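Local coordinates for protein alpha-L-arabinofuranosidase B (Aspergillus kawachii, PDB 6SXT) that hydrolyses terminal non-reducing alpha-L-arabinofuranoside residues from arabinan, arabinoxylan and arabinogalactan side chains, breaking down plant hemicellulose, at residues A[20-25]-A[112-117]; A[60-65]-A[118-123]. All coordinates share one frame; numbering follows the deposited sequence.

Contact 1 of 2, residues A[20-25]-A[112-117]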
loop_
_atom_site.group_PDB
_atom_site.type_symbol
_atom_site.label_atom_id
_atom_site.label_comp_id
_atom_site.label_asym_id
_atom_site.label_seq_id
_atom_site.Cartn_x
_atom_site.Cartn_y
_atom_site.Cartn_z
ATOM N N SER A 20 2.315 -4.641 12.677
ATOM C CA SER A 20 2.473 -5.560 11.533
ATOM C C SER A 20 1.165 -6.261 11.265
ATOM O O SER A 20 0.523 -6.735 12.212
ATOM C CB SER A 20 3.547 -6.631 11.782
ATOM O OG SER A 20 3.637 -7.461 10.627
ATOM N N THR A 21 0.820 -6.391 9.983
ATOM C CA THR A 21 -0.304 -7.220 9.553
ATOM C C THR A 21 0.170 -8.611 9.177
ATOM O O THR A 21 -0.681 -9.455 8.911
ATOM C CB THR A 21 -1.117 -6.525 8.464
ATOM O OG1 THR A 21 -0.223 -6.281 7.362
ATOM C CG2 THR A 21 -1.752 -5.248 8.941
ATOM N N THR A 22 1.470 -8.825 9.071
ATOM C CA THR A 22 2.020 -10.125 8.655
ATOM C C THR A 22 2.361 -11.028 9.832
ATOM O O THR A 22 2.224 -12.247 9.675
ATOM C CB THR A 22 3.179 -9.968 7.689
ATOM O OG1 THR A 22 4.225 -9.339 8.416
ATOM C CG2 THR A 22 2.774 -9.175 6.457
ATOM N N ARG A 23 2.911 -10.485 10.915
ATOM C CA ARG A 23 3.461 -11.352 11.983
ATOM C C ARG A 23 3.560 -10.654 13.317
ATOM O O ARG A 23 3.610 -9.415 13.421
ATOM C CB ARG A 23 4.822 -11.898 11.574
ATOM C CG ARG A 23 5.909 -10.843 11.416
ATOM C CD ARG A 23 7.247 -11.535 11.249
ATOM N NE ARG A 23 8.355 -10.606 11.121
ATOM C CZ ARG A 23 9.563 -10.830 11.642
ATOM N NH1 ARG A 23 9.833 -11.928 12.335
ATOM N NH2 ARG A 23 10.493 -9.910 11.476
ATOM N N ALA A 24 3.602 -11.471 14.359
ATOM C CA ALA A 24 4.000 -11.003 15.685
ATOM C C ALA A 24 5.443 -10.522 15.674
ATOM O O ALA A 24 6.308 -11.165 15.006
ATOM C CB ALA A 24 3.847 -12.172 16.668
ATOM N N LEU A 25 5.720 -9.460 16.421
ATOM C CA LEU A 25 7.084 -8.898 16.494
ATOM C C LEU A 25 7.725 -9.169 17.846
ATOM O O LEU A 25 8.858 -8.717 18.083
ATOM C CB LEU A 25 6.999 -7.408 16.161
ATOM C CG LEU A 25 6.504 -7.135 14.746
ATOM C CD1 LEU A 25 6.310 -5.651 14.543
ATOM C CD2 LEU A 25 7.427 -7.706 13.701
ATOM N N VAL A 112 1.756 -11.812 0.475
ATOM C CA VAL A 112 3.126 -12.333 0.610
ATOM C C VAL A 112 3.036 -13.757 1.154
ATOM O O VAL A 112 1.954 -14.160 1.620
ATOM C CB VAL A 112 4.000 -11.461 1.520
ATOM C CG1 VAL A 112 4.243 -10.104 0.873
ATOM C CG2 VAL A 112 3.386 -11.372 2.912
ATOM N N THR A 113 4.172 -14.429 1.189
ATOM C CA THR A 113 4.355 -15.555 2.092
ATOM C C THR A 113 5.501 -15.222 3.015
ATOM O O THR A 113 6.468 -14.538 2.595
ATOM C CB THR A 113 4.536 -16.918 1.413
ATOM O OG1 THR A 113 5.651 -16.842 0.512
ATOM C CG2 THR A 113 3.283 -17.368 0.695
ATOM N N LEU A 114 5.402 -15.687 4.246
ATOM C CA LEU A 114 6.507 -15.656 5.239
ATOM C C LEU A 114 6.878 -17.112 5.509
ATOM O O LEU A 114 5.992 -17.862 6.013
ATOM C CB LEU A 114 6.075 -14.935 6.518
ATOM C CG LEU A 114 6.252 -13.421 6.529
ATOM C CD1 LEU A 114 5.320 -12.750 5.533
ATOM C CD2 LEU A 114 5.955 -12.891 7.924
ATOM N N ASN A 115 8.051 -17.505 5.048
ATOM C CA ASN A 115 8.517 -18.927 5.094
ATOM C C ASN A 115 7.409 -19.872 4.599
ATOM O O ASN A 115 7.146 -20.934 5.253
ATOM C CB ASN A 115 8.920 -19.292 6.493
ATOM C CG ASN A 115 9.888 -20.482 6.561
ATOM O OD1 ASN A 115 10.384 -20.987 5.547
ATOM N ND2 ASN A 115 10.098 -20.925 7.778
ATOM N N GLY A 116 6.774 -19.506 3.513
ATOM C CA GLY A 116 5.771 -20.311 2.802
ATOM C C GLY A 116 4.341 -20.183 3.275
ATOM O O GLY A 116 3.472 -20.803 2.616
ATOM N N GLN A 117 4.057 -19.426 4.326
ATOM C CA GLN A 117 2.710 -19.233 4.872
ATOM C C GLN A 117 2.198 -17.878 4.379
ATOM O O GLN A 117 2.895 -16.863 4.534
ATOM C CB GLN A 117 2.805 -19.351 6.398
ATOM C CG GLN A 117 1.465 -19.315 7.074
ATOM C CD GLN A 117 1.515 -19.671 8.561
ATOM O OE1 GLN A 117 0.639 -19.174 9.262
ATOM N NE2 GLN A 117 2.461 -20.512 8.981
#

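Contact 2 of 2, residues A[60-65]-A[118-123]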
loop_
_atom_site.group_PDB
_atom_site.type_symbol
_atom_site.label_atom_id
_atom_site.label_comp_id
_atom_site.label_asym_id
_atom_site.label_seq_id
_atom_site.Cartn_x
_atom_site.Cartn_y
_atom_site.Cartn_z
ATOM N N ALA A 60 -8.128 -17.019 8.157
ATOM C CA ALA A 60 -9.263 -16.373 8.838
ATOM C C ALA A 60 -9.657 -15.094 8.095
ATOM O O ALA A 60 -10.834 -14.771 8.008
ATOM C CB ALA A 60 -8.948 -16.086 10.285
ATOM N N GLN A 61 -8.707 -14.350 7.544
ATOM C CA GLN A 61 -9.064 -13.178 6.725
ATOM C C GLN A 61 -9.825 -13.617 5.474
ATOM O O GLN A 61 -10.874 -13.058 5.186
ATOM C CB GLN A 61 -7.834 -12.371 6.324
ATOM C CG GLN A 61 -8.186 -11.256 5.356
ATOM C CD GLN A 61 -7.037 -10.377 4.966
ATOM O OE1 GLN A 61 -6.337 -9.851 5.818
ATOM N NE2 GLN A 61 -6.870 -10.178 3.652
ATOM N N ASP A 62 -9.282 -14.597 4.767
ATOM C CA ASP A 62 -9.929 -15.075 3.534
ATOM C C ASP A 62 -11.380 -15.489 3.851
ATOM O O ASP A 62 -12.291 -15.216 3.021
ATOM C CB ASP A 62 -9.147 -16.243 2.966
ATOM C CG ASP A 62 -7.794 -15.870 2.404
ATOM O OD1 ASP A 62 -7.515 -14.676 2.245
ATOM O OD2 ASP A 62 -7.040 -16.826 2.054
ATOM N N THR A 63 -11.607 -16.174 4.974
ATOM C CA THR A 63 -12.963 -16.615 5.346
ATOM C C THR A 63 -13.860 -15.414 5.598
ATOM O O THR A 63 -15.014 -15.335 5.076
ATOM C CB THR A 63 -12.846 -17.514 6.593
ATOM O OG1 THR A 63 -12.113 -18.658 6.148
ATOM C CG2 THR A 63 -14.175 -17.926 7.163
ATOM N N PHE A 64 -13.387 -14.453 6.376
ATOM C CA PHE A 64 -14.200 -13.268 6.752
ATOM C C PHE A 64 -14.552 -12.464 5.506
ATOM O O PHE A 64 -15.663 -11.947 5.414
ATOM C CB PHE A 64 -13.427 -12.414 7.752
ATOM C CG PHE A 64 -14.219 -11.250 8.252
ATOM C CD1 PHE A 64 -15.306 -11.461 9.090
ATOM C CD2 PHE A 64 -13.880 -9.945 7.924
ATOM C CE1 PHE A 64 -16.015 -10.385 9.599
ATOM C CE2 PHE A 64 -14.581 -8.876 8.455
ATOM C CZ PHE A 64 -15.611 -9.105 9.319
ATOM N N CYS A 65 -13.627 -12.405 4.543
ATOM C CA CYS A 65 -13.700 -11.496 3.389
ATOM C C CYS A 65 -14.327 -12.193 2.158
ATOM O O CYS A 65 -14.368 -11.569 1.093
ATOM C CB CYS A 65 -12.304 -10.946 3.139
ATOM S SG CYS A 65 -11.736 -9.981 4.571
ATOM N N LYS A 118 0.992 -17.856 3.829
ATOM C CA LYS A 118 0.407 -16.617 3.293
ATOM C C LYS A 118 0.149 -15.607 4.410
ATOM O O LYS A 118 -0.208 -15.940 5.547
ATOM C CB LYS A 118 -0.888 -16.905 2.519
ATOM C CG LYS A 118 -1.231 -15.790 1.534
ATOM C CD LYS A 118 -2.409 -16.125 0.650
ATOM C CE LYS A 118 -2.701 -14.995 -0.276
ATOM N NZ LYS A 118 -3.779 -15.382 -1.178
ATOM N N ALA A 119 0.379 -14.340 4.080
ATOM C CA ALA A 119 -0.014 -13.216 4.923
ATOM C C ALA A 119 -0.245 -12.018 4.030
ATOM O O ALA A 119 0.056 -12.068 2.817
ATOM C CB ALA A 119 1.053 -12.906 5.952
ATOM N N TYR A 120 -0.772 -10.963 4.631
ATOM C CA TYR A 120 -1.197 -9.753 3.890
ATOM C C TYR A 120 -0.559 -8.516 4.483
ATOM O O TYR A 120 -0.673 -8.309 5.705
ATOM C CB TYR A 120 -2.715 -9.658 3.970
ATOM C CG TYR A 120 -3.418 -10.734 3.192
ATOM C CD1 TYR A 120 -3.431 -10.713 1.798
ATOM C CD2 TYR A 120 -4.031 -11.813 3.837
ATOM C CE1 TYR A 120 -4.108 -11.680 1.067
ATOM C CE2 TYR A 120 -4.726 -12.774 3.115
ATOM C CZ TYR A 120 -4.757 -12.716 1.724
ATOM O OH TYR A 120 -5.388 -13.708 1.024
ATOM N N GLY A 121 0.087 -7.709 3.623
ATOM C CA GLY A 121 0.583 -6.391 3.990
ATOM C C GLY A 121 -0.434 -5.302 3.744
ATOM O O GLY A 121 -1.560 -5.569 3.359
ATOM N N VAL A 122 0.020 -4.078 3.937
ATOM C CA VAL A 122 -0.849 -2.882 3.846
ATOM C C VAL A 122 -0.473 -2.122 2.576
ATOM O O VAL A 122 0.509 -1.401 2.586
ATOM C CB VAL A 122 -0.736 -2.011 5.093
ATOM C CG1 VAL A 122 -1.728 -0.861 5.043
ATOM C CG2 VAL A 122 -0.926 -2.842 6.343
ATOM N N PHE A 123 -1.243 -2.323 1.521
ATOM C CA PHE A 123 -0.988 -1.687 0.216
ATOM C C PHE A 123 -1.729 -0.350 0.207
ATOM O O PHE A 123 -2.976 -0.333 0.277
ATOM C CB PHE A 123 -1.489 -2.579 -0.898
ATOM C CG PHE A 123 -1.083 -2.170 -2.283
ATOM C CD1 PHE A 123 -1.790 -1.187 -2.977
ATOM C CD2 PHE A 123 -0.037 -2.816 -2.918
ATOM C CE1 PHE A 123 -1.419 -0.838 -4.273
ATOM C CE2 PHE A 123 0.315 -2.484 -4.219
ATOM C CZ PHE A 123 -0.408 -1.526 -4.914
HETATM O O HOH W 1 -5.666 -17.210 -0.137
#

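Contact 1 of 2, residues A[20-25]-A[112-117]
The CD2 methyl of L114 rests against both T22 and the aliphatic stem of R23, and these three residues account for most of the 138 Å² buried here. CD2 of L114 lies 4.0 Å from both CB and OG1 of T22, and it meets CB, CG and CD of R23, nearest at CD, 3.8 Å away. CD1 of L114 adds CB of T22 at 4.1 Å. Both partner side chains cross the leucine at about a right angle. In R23, chi1 of 65° sets CG between the backbone N and the carbonyl carbon, and chi2 of 170° carries CD on along the methyl; the chain stays extended to NE, and the guanidinium runs on to a salt bridge with E292. CG2 of T22 also meets CG2 of V112 at 4.2 Å. No hydrogen bond spans the segments. OG1 of T22 bonds to OH of Y317 outside them, while OG of S20 accepts from N of T22 (3.0 Å) and N of R23 (3.1 Å), an ST turn and ST motif where the chain leaves strand 15-20. Strands 111-114 and 117-124 form a tight beta hairpin, joined by the type I' turn from L114 to Q117 and packed against this ST turn in the catalytic domain.

Contact 2 of 2, residues A[60-65]-A[118-123]
Q61 lays its terminal amide over one face of the Y120 ring, while D62 takes the phenol oxygen at the ring's edge: a helix-on-sheet contact in which helix 58-64 packs on strand 117-124 of the larger antiparallel sheet, Q61 also touching L36 and I47 of a second, four-stranded one. The tight part is the amide lying over the ring. The two planes are only 19° apart. NE2 of Q61 stands 3.2 Å above the ring plane, offset toward the rim. Its nearest ring atom is CD2 of Y120, 3.3 Å from NE2 of Q61. Q61 spans the gap with CG anti to its backbone N (chi1 174°) and an extended chain. Its amide is fixed in rotation by two bonds beyond the segments, OE1 with the hydroxyl of Y34 and NE2 to the carbonyl of A107, so both polar ends of this buried group are satisfied while the amide lies over the CD2-CE2 side of one face.

Toward the partly exposed D62 and K118, packing gives way to polar links. The carboxylate is turned 73° from the ring plane, and the charged atoms OD2 of D62 and NZ of K118 remain 4.8 Å apart, without direct contact. A water joins them, donating to OD2 of D62 and accepting from NZ of K118; the lysine also makes a weak bond to OH of Y120. The short link is the phenol's own: OH of Y120 donates to OD1 of D62 at 2.6 Å, meeting the syn lone pair.

Overall arrangement
Contacts 1 and 2 share one hairpin: strand 111-114 serves contact 1, strand 117-124 serves contact 2, and the two pair through N of V112 and O of A119, 2.9 Å apart. A second tie runs from OG1 of T21 to O of Y120 at 2.7 Å, a probable hydrogen bond joining the loop after strand 15-20 to the strand that faces the helix. The centres of contact 1 and contact 2 lie about 11 Å apart, and their segments alternate along the chain. Chemistry follows position. All touching residues of contact 1 are buried, and it meets largely through aliphatic carbons; contact 2 is also mainly buried but runs out to a partly exposed rim, where charge and water take over.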